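Local coordinates for uncharacterized protein (Bacteroides ovatus, PDB 3NQK) that is of unknown function but joins a probable E-set-like N-terminal domain to a C-terminal beta domain of the BT_3044-like family, at residues Met272-Phe277 against Lys293-Gly298; Met169-Tyr174 against Ala203-Glu208. One frame throughout, in Å; residues are numbered along the deposited sequence.

Interaction 1. Residues Met272-Phe277 against Lys293-Gly298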
HETATM    1  N   MSE A 272     -17.426  -9.925 -25.312  1.00 42.32           N
HETATM    2  CA  MSE A 272     -18.552 -10.405 -26.135  1.00 44.03           C
HETATM    3  C   MSE A 272     -18.044 -11.294 -27.260  1.00 42.49           C
HETATM    4  O   MSE A 272     -17.156 -10.917 -28.006  1.00 41.14           O
HETATM    5  CB  MSE A 272     -19.318  -9.216 -26.700  1.00 46.53           C
HETATM    6  CG  MSE A 272     -20.063  -8.423 -25.635  1.00 52.24           C
HETATM    7 SE   MSE A 272     -20.266  -6.548 -26.083  0.75 63.11          SE
HETATM    8  CE  MSE A 272     -18.623  -5.816 -25.279  1.00 51.44           C
ATOM      9  N   PHE A 273     -18.639 -12.462 -27.398  1.00 42.71           N
ATOM     10  CA  PHE A 273     -18.096 -13.469 -28.273  1.00 41.10           C
ATOM     11  C   PHE A 273     -19.118 -14.498 -28.650  1.00 39.49           C
ATOM     12  O   PHE A 273     -20.171 -14.594 -28.043  1.00 39.09           O
ATOM     13  CB  PHE A 273     -16.957 -14.167 -27.559  1.00 41.94           C
ATOM     14  CG  PHE A 273     -17.346 -14.721 -26.220  1.00 43.88           C
ATOM     15  CD1 PHE A 273     -17.229 -13.955 -25.084  1.00 43.75           C
ATOM     16  CD2 PHE A 273     -17.903 -15.971 -26.113  1.00 44.93           C
ATOM     17  CE1 PHE A 273     -17.611 -14.450 -23.863  1.00 43.61           C
ATOM     18  CE2 PHE A 273     -18.287 -16.476 -24.878  1.00 44.00           C
ATOM     19  CZ  PHE A 273     -18.141 -15.720 -23.764  1.00 45.45           C
ATOM     20  N   GLU A 274     -18.754 -15.327 -29.610  1.00 40.79           N
ATOM     21  CA  GLU A 274     -19.599 -16.399 -30.066  1.00 41.30           C
ATOM     22  C   GLU A 274     -18.731 -17.410 -30.754  1.00 40.24           C
ATOM     23  O   GLU A 274     -17.919 -17.052 -31.580  1.00 42.25           O
ATOM     24  CB  GLU A 274     -20.651 -15.864 -31.025  1.00 43.37           C
ATOM     25  CG  GLU A 274     -21.593 -16.941 -31.601  1.00 52.32           C
ATOM     26  CD  GLU A 274     -22.826 -16.342 -32.319  1.00 59.21           C
ATOM     27  OE1 GLU A 274     -22.753 -15.168 -32.788  1.00 62.93           O
ATOM     28  OE2 GLU A 274     -23.856 -17.049 -32.404  1.00 54.42           O
ATOM     29  N   TYR A 275     -18.854 -18.679 -30.379  1.00 40.11           N
ATOM     30  CA  TYR A 275     -18.032 -19.731 -31.008  1.00 40.02           C
ATOM     31  C   TYR A 275     -18.661 -21.105 -30.938  1.00 39.89           C
ATOM     32  O   TYR A 275     -19.616 -21.331 -30.207  1.00 41.70           O
ATOM     33  CB  TYR A 275     -16.636 -19.778 -30.369  1.00 37.97           C
ATOM     34  CG  TYR A 275     -16.614 -20.109 -28.871  1.00 35.74           C
ATOM     35  CD1 TYR A 275     -16.705 -21.415 -28.419  1.00 37.68           C
ATOM     36  CD2 TYR A 275     -16.423 -19.113 -27.931  1.00 33.13           C
ATOM     37  CE1 TYR A 275     -16.656 -21.711 -27.038  1.00 33.88           C
ATOM     38  CE2 TYR A 275     -16.374 -19.389 -26.578  1.00 31.51           C
ATOM     39  CZ  TYR A 275     -16.483 -20.684 -26.130  1.00 37.54           C
ATOM     40  OH  TYR A 275     -16.420 -20.936 -24.753  1.00 32.44           O
ATOM     41  N   ASP A 276     -18.105 -22.021 -31.710  1.00 40.40           N
ATOM     42  CA  ASP A 276     -18.492 -23.416 -31.652  1.00 41.41           C
ATOM     43  C   ASP A 276     -17.345 -24.206 -31.107  1.00 39.03           C
ATOM     44  O   ASP A 276     -16.184 -23.842 -31.325  1.00 40.67           O
ATOM     45  CB  ASP A 276     -18.801 -23.955 -33.057  1.00 44.40           C
ATOM     46  CG  ASP A 276     -20.146 -23.513 -33.583  1.00 46.35           C
ATOM     47  OD1 ASP A 276     -21.049 -23.218 -32.767  1.00 41.06           O
ATOM     48  OD2 ASP A 276     -20.314 -23.518 -34.830  1.00 50.19           O
ATOM     49  N   PHE A 277     -17.657 -25.321 -30.438  1.00 35.57           N
ATOM     50  CA  PHE A 277     -16.652 -26.324 -30.081  1.00 33.60           C
ATOM     51  C   PHE A 277     -17.317 -27.637 -29.766  1.00 34.12           C
ATOM     52  O   PHE A 277     -18.533 -27.722 -29.692  1.00 36.56           O
ATOM     53  CB  PHE A 277     -15.818 -25.868 -28.906  1.00 36.08           C
ATOM     54  CG  PHE A 277     -16.431 -26.148 -27.579  1.00 34.06           C
ATOM     55  CD1 PHE A 277     -17.424 -25.327 -27.073  1.00 35.36           C
ATOM     56  CD2 PHE A 277     -15.962 -27.188 -26.792  1.00 35.35           C
ATOM     57  CE1 PHE A 277     -17.980 -25.568 -25.814  1.00 31.34           C
ATOM     58  CE2 PHE A 277     -16.522 -27.445 -25.535  1.00 32.21           C
ATOM     59  CZ  PHE A 277     -17.526 -26.633 -25.051  1.00 25.83           C
ATOM     60  N   LYS A 293     -21.365 -31.270 -29.997  1.00 39.30           N
ATOM     61  CA  LYS A 293     -21.035 -29.920 -30.462  1.00 40.45           C
ATOM     62  C   LYS A 293     -21.878 -28.883 -29.732  1.00 40.23           C
ATOM     63  O   LYS A 293     -23.071 -29.082 -29.523  1.00 39.05           O
ATOM     64  CB  LYS A 293     -21.292 -29.826 -31.970  1.00 43.23           C
ATOM     65  CG  LYS A 293     -20.714 -28.583 -32.651  1.00 52.29           C
ATOM     66  CD  LYS A 293     -20.875 -28.662 -34.182  1.00 57.15           C
ATOM     67  CE  LYS A 293     -20.037 -27.595 -34.892  1.00 64.94           C
ATOM     68  NZ  LYS A 293     -19.965 -27.828 -36.371  1.00 65.21           N
ATOM     69  N   TYR A 294     -21.264 -27.759 -29.370  1.00 39.06           N
ATOM     70  CA  TYR A 294     -21.983 -26.699 -28.693  1.00 35.44           C
ATOM     71  C   TYR A 294     -21.762 -25.389 -29.372  1.00 36.21           C
ATOM     72  O   TYR A 294     -20.679 -25.114 -29.848  1.00 36.10           O
ATOM     73  CB  TYR A 294     -21.533 -26.570 -27.241  1.00 32.80           C
ATOM     74  CG  TYR A 294     -21.797 -27.790 -26.375  1.00 33.71           C
ATOM     75  CD1 TYR A 294     -23.062 -28.053 -25.866  1.00 32.36           C
ATOM     76  CD2 TYR A 294     -20.764 -28.620 -25.999  1.00 33.87           C
ATOM     77  CE1 TYR A 294     -23.289 -29.166 -25.066  1.00 40.08           C
ATOM     78  CE2 TYR A 294     -20.974 -29.711 -25.196  1.00 35.64           C
ATOM     79  CZ  TYR A 294     -22.224 -29.993 -24.738  1.00 40.74           C
ATOM     80  OH  TYR A 294     -22.397 -31.108 -23.943  1.00 46.00           O
ATOM     81  N   ARG A 295     -22.804 -24.564 -29.397  1.00 36.57           N
ATOM     82  CA  ARG A 295     -22.663 -23.185 -29.777  1.00 38.51           C
ATOM     83  C   ARG A 295     -22.658 -22.351 -28.510  1.00 36.76           C
ATOM     84  O   ARG A 295     -23.577 -22.447 -27.710  1.00 39.12           O
ATOM     85  CB  ARG A 295     -23.822 -22.754 -30.665  1.00 41.22           C
ATOM     86  CG  ARG A 295     -23.896 -21.224 -30.905  1.00 42.81           C
ATOM     87  CD  ARG A 295     -22.709 -20.736 -31.677  1.00 45.31           C
ATOM     88  NE  ARG A 295     -22.710 -21.275 -33.025  1.00 53.14           N
ATOM     89  CZ  ARG A 295     -23.337 -20.714 -34.055  1.00 60.51           C
ATOM     90  NH1 ARG A 295     -23.983 -19.563 -33.904  1.00 57.95           N
ATOM     91  NH2 ARG A 295     -23.301 -21.295 -35.241  1.00 67.21           N
ATOM     92  N   VAL A 296     -21.609 -21.557 -28.315  1.00 34.95           N
ATOM     93  CA  VAL A 296     -21.497 -20.674 -27.134  1.00 33.59           C
ATOM     94  C   VAL A 296     -21.664 -19.246 -27.587  1.00 35.95           C
ATOM     95  O   VAL A 296     -20.977 -18.805 -28.504  1.00 38.18           O
ATOM     96  CB  VAL A 296     -20.120 -20.781 -26.482  1.00 32.85           C
ATOM     97  CG1 VAL A 296     -20.088 -19.984 -25.178  1.00 32.61           C
ATOM     98  CG2 VAL A 296     -19.749 -22.228 -26.235  1.00 29.05           C
ATOM     99  N   ALA A 297     -22.558 -18.507 -26.954  1.00 35.67           N
ATOM    100  CA  ALA A 297     -22.808 -17.132 -27.382  1.00 37.29           C
ATOM    101  C   ALA A 297     -23.255 -16.254 -26.242  1.00 38.39           C
ATOM    102  O   ALA A 297     -24.092 -16.653 -25.441  1.00 38.11           O
ATOM    103  CB  ALA A 297     -23.846 -17.108 -28.485  1.00 35.58           C
ATOM    104  N   GLY A 298     -22.726 -15.025 -26.207  1.00 39.97           N
ATOM    105  CA  GLY A 298     -23.142 -14.021 -25.223  1.00 41.87           C
ATOM    106  C   GLY A 298     -21.985 -13.168 -24.728  1.00 41.53           C
ATOM    107  O   GLY A 298     -21.097 -12.777 -25.508  1.00 43.39           O
TER
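Arg295 bridges two carboxylates of the opposite strand, Asp276 directly across from it and Glu274 two residues along, so that one guanidinium joins both acids on one face of an antiparallel beta pair. The two strands, 272-277 and 293-297, run at 175° to each other within the large antiparallel sheet of the BT_3044-like domain. The Arg295 side chain turns at chi2 (65°), which places CD, and again at chi3, which places NE, the atom that meets Asp276. Arg295 NE donates to Asp276 OD1 at 2.6 Å; the oxygen lies close to the guanidinium plane, while NE approaches OD1 on the syn side but well out of the carboxylate plane. The second salt bridge is less regular: Arg295 NH1 reaches Glu274 OE2 from above the carboxylate plane at 2.9 Å, with an N-H...O angle of 133°. An alanine in place of Arg295 would probably leave Asp276 and Glu274 as like charges without the cation between them. Tyr174, on the neighbouring strand, adds weak hydrogen bonds to Asp276 OD2 and Arg295 NH2.

The other face, with Phe273, Tyr275, Phe277, Tyr294 and Val296, is buried and largely apolar. Phe277 and Tyr294 meet obliquely, their ring centroids 5.7 Å apart, while Phe277 CE1 comes to 3.8 Å from Val296 CG2, which sits at the edge of the phenylalanine ring. The hydroxyl of Tyr275 is bonded to Gly204 N in the loop that follows strand 198-202. Between the faces, paired backbone hydrogen bonds join Phe273 to Gly298, Tyr275 to Val296 and Phe277 to Tyr294. Over the Tyr275 ring lies Val296 CB, 3.7 Å from the centroid in a CH-pi contact.

Interaction 2. Residues Met169-Tyr174 against Ala203-Glu208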
HETATM    1  N   MSE A 169     -23.909 -15.810 -20.676  1.00 42.89           N
HETATM    2  CA  MSE A 169     -23.293 -16.707 -21.661  1.00 41.52           C
HETATM    3  C   MSE A 169     -24.165 -17.920 -21.829  1.00 40.24           C
HETATM    4  O   MSE A 169     -24.373 -18.687 -20.878  1.00 41.93           O
HETATM    5  CB  MSE A 169     -21.892 -17.140 -21.224  1.00 39.83           C
HETATM    6  CG  MSE A 169     -21.195 -18.019 -22.255  1.00 43.10           C
HETATM    7 SE   MSE A 169     -19.534 -18.724 -21.656  0.75 40.30          SE
HETATM    8  CE  MSE A 169     -20.255 -19.993 -20.370  1.00 31.38           C
ATOM      9  N   LYS A 170     -24.686 -18.098 -23.026  1.00 38.85           N
ATOM     10  CA  LYS A 170     -25.567 -19.214 -23.310  1.00 39.36           C
ATOM     11  C   LYS A 170     -24.843 -20.301 -24.083  1.00 39.18           C
ATOM     12  O   LYS A 170     -24.049 -20.015 -25.000  1.00 40.89           O
ATOM     13  CB  LYS A 170     -26.785 -18.742 -24.087  1.00 41.38           C
ATOM     14  CG  LYS A 170     -27.756 -17.853 -23.272  1.00 43.80           C
ATOM     15  CD  LYS A 170     -29.045 -17.640 -24.034  1.00 50.84           C
ATOM     16  CE  LYS A 170     -30.122 -17.028 -23.172  1.00 56.85           C
ATOM     17  NZ  LYS A 170     -31.471 -17.215 -23.803  1.00 61.40           N
ATOM     18  N   VAL A 171     -25.115 -21.547 -23.724  1.00 37.57           N
ATOM     19  CA  VAL A 171     -24.503 -22.674 -24.387  1.00 36.55           C
ATOM     20  C   VAL A 171     -25.567 -23.612 -24.960  1.00 37.24           C
ATOM     21  O   VAL A 171     -26.318 -24.256 -24.228  1.00 39.30           O
ATOM     22  CB  VAL A 171     -23.610 -23.411 -23.442  1.00 36.73           C
ATOM     23  CG1 VAL A 171     -23.022 -24.635 -24.116  1.00 37.36           C
ATOM     24  CG2 VAL A 171     -22.491 -22.464 -22.937  1.00 32.43           C
ATOM     25  N   TYR A 172     -25.650 -23.644 -26.274  1.00 38.88           N
ATOM     26  CA  TYR A 172     -26.654 -24.449 -26.968  1.00 37.77           C
ATOM     27  C   TYR A 172     -26.051 -25.743 -27.479  1.00 37.96           C
ATOM     28  O   TYR A 172     -24.966 -25.742 -28.048  1.00 37.76           O
ATOM     29  CB  TYR A 172     -27.208 -23.678 -28.156  1.00 37.48           C
ATOM     30  CG  TYR A 172     -27.754 -22.295 -27.833  1.00 40.66           C
ATOM     31  CD1 TYR A 172     -26.923 -21.178 -27.843  1.00 40.07           C
ATOM     32  CD2 TYR A 172     -29.120 -22.098 -27.598  1.00 40.28           C
ATOM     33  CE1 TYR A 172     -27.425 -19.903 -27.604  1.00 43.16           C
ATOM     34  CE2 TYR A 172     -29.628 -20.831 -27.344  1.00 47.76           C
ATOM     35  CZ  TYR A 172     -28.772 -19.736 -27.350  1.00 48.33           C
ATOM     36  OH  TYR A 172     -29.263 -18.481 -27.096  1.00 58.72           O
ATOM     37  N   THR A 173     -26.788 -26.835 -27.326  1.00 37.66           N
ATOM     38  CA  THR A 173     -26.368 -28.129 -27.844  1.00 36.19           C
ATOM     39  C   THR A 173     -26.807 -28.293 -29.280  1.00 38.20           C
ATOM     40  O   THR A 173     -27.934 -28.076 -29.585  1.00 41.03           O
ATOM     41  CB  THR A 173     -27.028 -29.259 -27.063  1.00 35.81           C
ATOM     42  OG1 THR A 173     -26.656 -29.174 -25.696  1.00 30.00           O
ATOM     43  CG2 THR A 173     -26.617 -30.606 -27.618  1.00 28.98           C
ATOM     44  N   TYR A 174     -25.922 -28.722 -30.149  1.00 40.95           N
ATOM     45  CA  TYR A 174     -26.336 -29.063 -31.506  1.00 43.07           C
ATOM     46  C   TYR A 174     -27.160 -30.329 -31.484  1.00 45.84           C
ATOM     47  O   TYR A 174     -26.703 -31.375 -31.013  1.00 44.61           O
ATOM     48  CB  TYR A 174     -25.134 -29.270 -32.420  1.00 43.99           C
ATOM     49  CG  TYR A 174     -24.575 -27.997 -33.020  1.00 44.35           C
ATOM     50  CD1 TYR A 174     -23.874 -27.085 -32.238  1.00 48.00           C
ATOM     51  CD2 TYR A 174     -24.689 -27.740 -34.374  1.00 48.75           C
ATOM     52  CE1 TYR A 174     -23.328 -25.927 -32.792  1.00 45.20           C
ATOM     53  CE2 TYR A 174     -24.144 -26.585 -34.939  1.00 52.25           C
ATOM     54  CZ  TYR A 174     -23.463 -25.689 -34.139  1.00 47.24           C
ATOM     55  OH  TYR A 174     -22.928 -24.560 -34.688  1.00 49.04           O
ATOM     56  N   ALA A 203     -13.346 -23.851 -22.637  1.00 32.79           N
ATOM     57  CA  ALA A 203     -14.487 -23.760 -23.527  1.00 34.15           C
ATOM     58  C   ALA A 203     -15.833 -24.050 -22.844  1.00 34.24           C
ATOM     59  O   ALA A 203     -15.972 -25.010 -22.058  1.00 32.70           O
ATOM     60  CB  ALA A 203     -14.295 -24.723 -24.703  1.00 35.93           C
ATOM     61  N   GLY A 204     -16.827 -23.243 -23.186  1.00 31.94           N
ATOM     62  CA  GLY A 204     -18.195 -23.497 -22.787  1.00 32.85           C
ATOM     63  C   GLY A 204     -18.359 -23.751 -21.323  1.00 34.48           C
ATOM     64  O   GLY A 204     -17.933 -22.952 -20.502  1.00 34.79           O
ATOM     65  N   LEU A 205     -18.978 -24.882 -20.994  1.00 35.97           N
ATOM     66  CA  LEU A 205     -19.260 -25.235 -19.604  1.00 37.02           C
ATOM     67  C   LEU A 205     -18.375 -26.384 -19.118  1.00 37.51           C
ATOM     68  O   LEU A 205     -18.639 -26.979 -18.081  1.00 38.93           O
ATOM     69  CB  LEU A 205     -20.740 -25.596 -19.438  1.00 36.65           C
ATOM     70  CG  LEU A 205     -21.738 -24.441 -19.646  1.00 39.69           C
ATOM     71  CD1 LEU A 205     -23.169 -24.922 -19.414  1.00 38.98           C
ATOM     72  CD2 LEU A 205     -21.425 -23.290 -18.720  1.00 38.13           C
ATOM     73  N   ILE A 206     -17.291 -26.644 -19.843  1.00 37.42           N
ATOM     74  CA  ILE A 206     -16.335 -27.676 -19.450  1.00 37.04           C
ATOM     75  C   ILE A 206     -15.930 -27.497 -17.985  1.00 40.01           C
ATOM     76  O   ILE A 206     -15.612 -26.374 -17.540  1.00 39.05           O
ATOM     77  CB  ILE A 206     -15.074 -27.624 -20.335  1.00 37.12           C
ATOM     78  CG1 ILE A 206     -15.382 -28.166 -21.737  1.00 36.74           C
ATOM     79  CG2 ILE A 206     -13.929 -28.401 -19.705  1.00 31.13           C
ATOM     80  CD1 ILE A 206     -15.778 -29.595 -21.771  1.00 27.48           C
ATOM     81  N   ASN A 207     -15.953 -28.599 -17.233  1.00 41.61           N
ATOM     82  CA  ASN A 207     -15.616 -28.569 -15.820  1.00 41.08           C
ATOM     83  C   ASN A 207     -14.164 -28.159 -15.606  1.00 40.16           C
ATOM     84  O   ASN A 207     -13.242 -28.844 -16.055  1.00 35.81           O
ATOM     85  CB  ASN A 207     -15.874 -29.935 -15.187  1.00 42.24           C
ATOM     86  CG  ASN A 207     -15.924 -29.881 -13.655  1.00 48.41           C
ATOM     87  OD1 ASN A 207     -15.087 -29.237 -12.995  1.00 45.20           O
ATOM     88  ND2 ASN A 207     -16.887 -30.557 -13.095  1.00 58.15           N
ATOM     89  N   GLU A 208     -13.974 -27.071 -14.857  1.00 41.64           N
ATOM     90  CA  GLU A 208     -12.637 -26.510 -14.603  1.00 44.11           C
ATOM     91  C   GLU A 208     -11.812 -27.377 -13.652  1.00 45.30           C
ATOM     92  O   GLU A 208     -10.637 -27.103 -13.435  1.00 48.78           O
ATOM     93  CB  GLU A 208     -12.758 -25.061 -14.045  1.00 44.16           C
ATOM     94  CG  GLU A 208     -13.590 -24.110 -14.977  1.00 48.84           C
ATOM     95  CD  GLU A 208     -13.703 -22.660 -14.470  1.00 48.40           C
ATOM     96  OE1 GLU A 208     -13.656 -22.441 -13.250  1.00 56.01           O
ATOM     97  OE2 GLU A 208     -13.878 -21.748 -15.315  1.00 44.31           O
TER
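With CG anti to the backbone N (chi1 -177°), the selenomethionine Met169 extends from its strand until a bend at chi3 (71°) swings the terminal CE toward Gly204 and Leu205. Leu205 answers from a loop: its CG stands anti to the carbonyl carbon (chi1 -67°), and the branch leans back toward the strand. Met169 CE then lies 3.9 Å from Leu205 CD2, the two chains running past one another from opposite sides. The same methyl also approaches the backbone of the turn, at 3.8 Å from Gly204 O. One step further along this side of the strand, Val171 presents CG2 to Leu205 CG, again at 3.9 Å. No hydrogen bond crosses between the two segments, and the contact is apolar packing of a strand against a turn.

The turn is a type II' beta turn from Ala203 to Ile206, closed by a bond of 3.1 Å from Ile206 N to Ala203 O. Gly204 occupies its first central position with a positive phi, as expected of a glycine there. This puts Leu205 at the second central position, from which its side chain reaches both strand residues. Ala203 and Ile206, at the two ends of the turn, pack on Phe277 of strand 264-279.

Strand 169-175 runs between strands 178-184 and 292-307, and Met169 also reaches Val296 and Met300 of the latter. The loop, between strand 198-202 and the short helix 212-215, is packed by Leu205 on strand 169-175 and on Arg184 of strand 178-184.

Both interactions belong to the same antiparallel sheet, where strand 169-175 of interaction 2 lies next to strand 292-307 of interaction 1; a probable backbone hydrogen bond from Tyr172 N to Arg295 O joins them. Interaction 1 is an extensive strand pairing, partly buried, with charges on one face and aromatic groups on the other. Interaction 2 is smaller and buried, and brings a loop against a strand almost entirely by apolar packing, with no hydrogen bond between the segments. They share the apolar side of the sheet: Met169 packs on Phe273, and Val171 on Tyr294. On the charged side, Tyr174 of segment 169-174 also makes a cation-pi contact with Lys293.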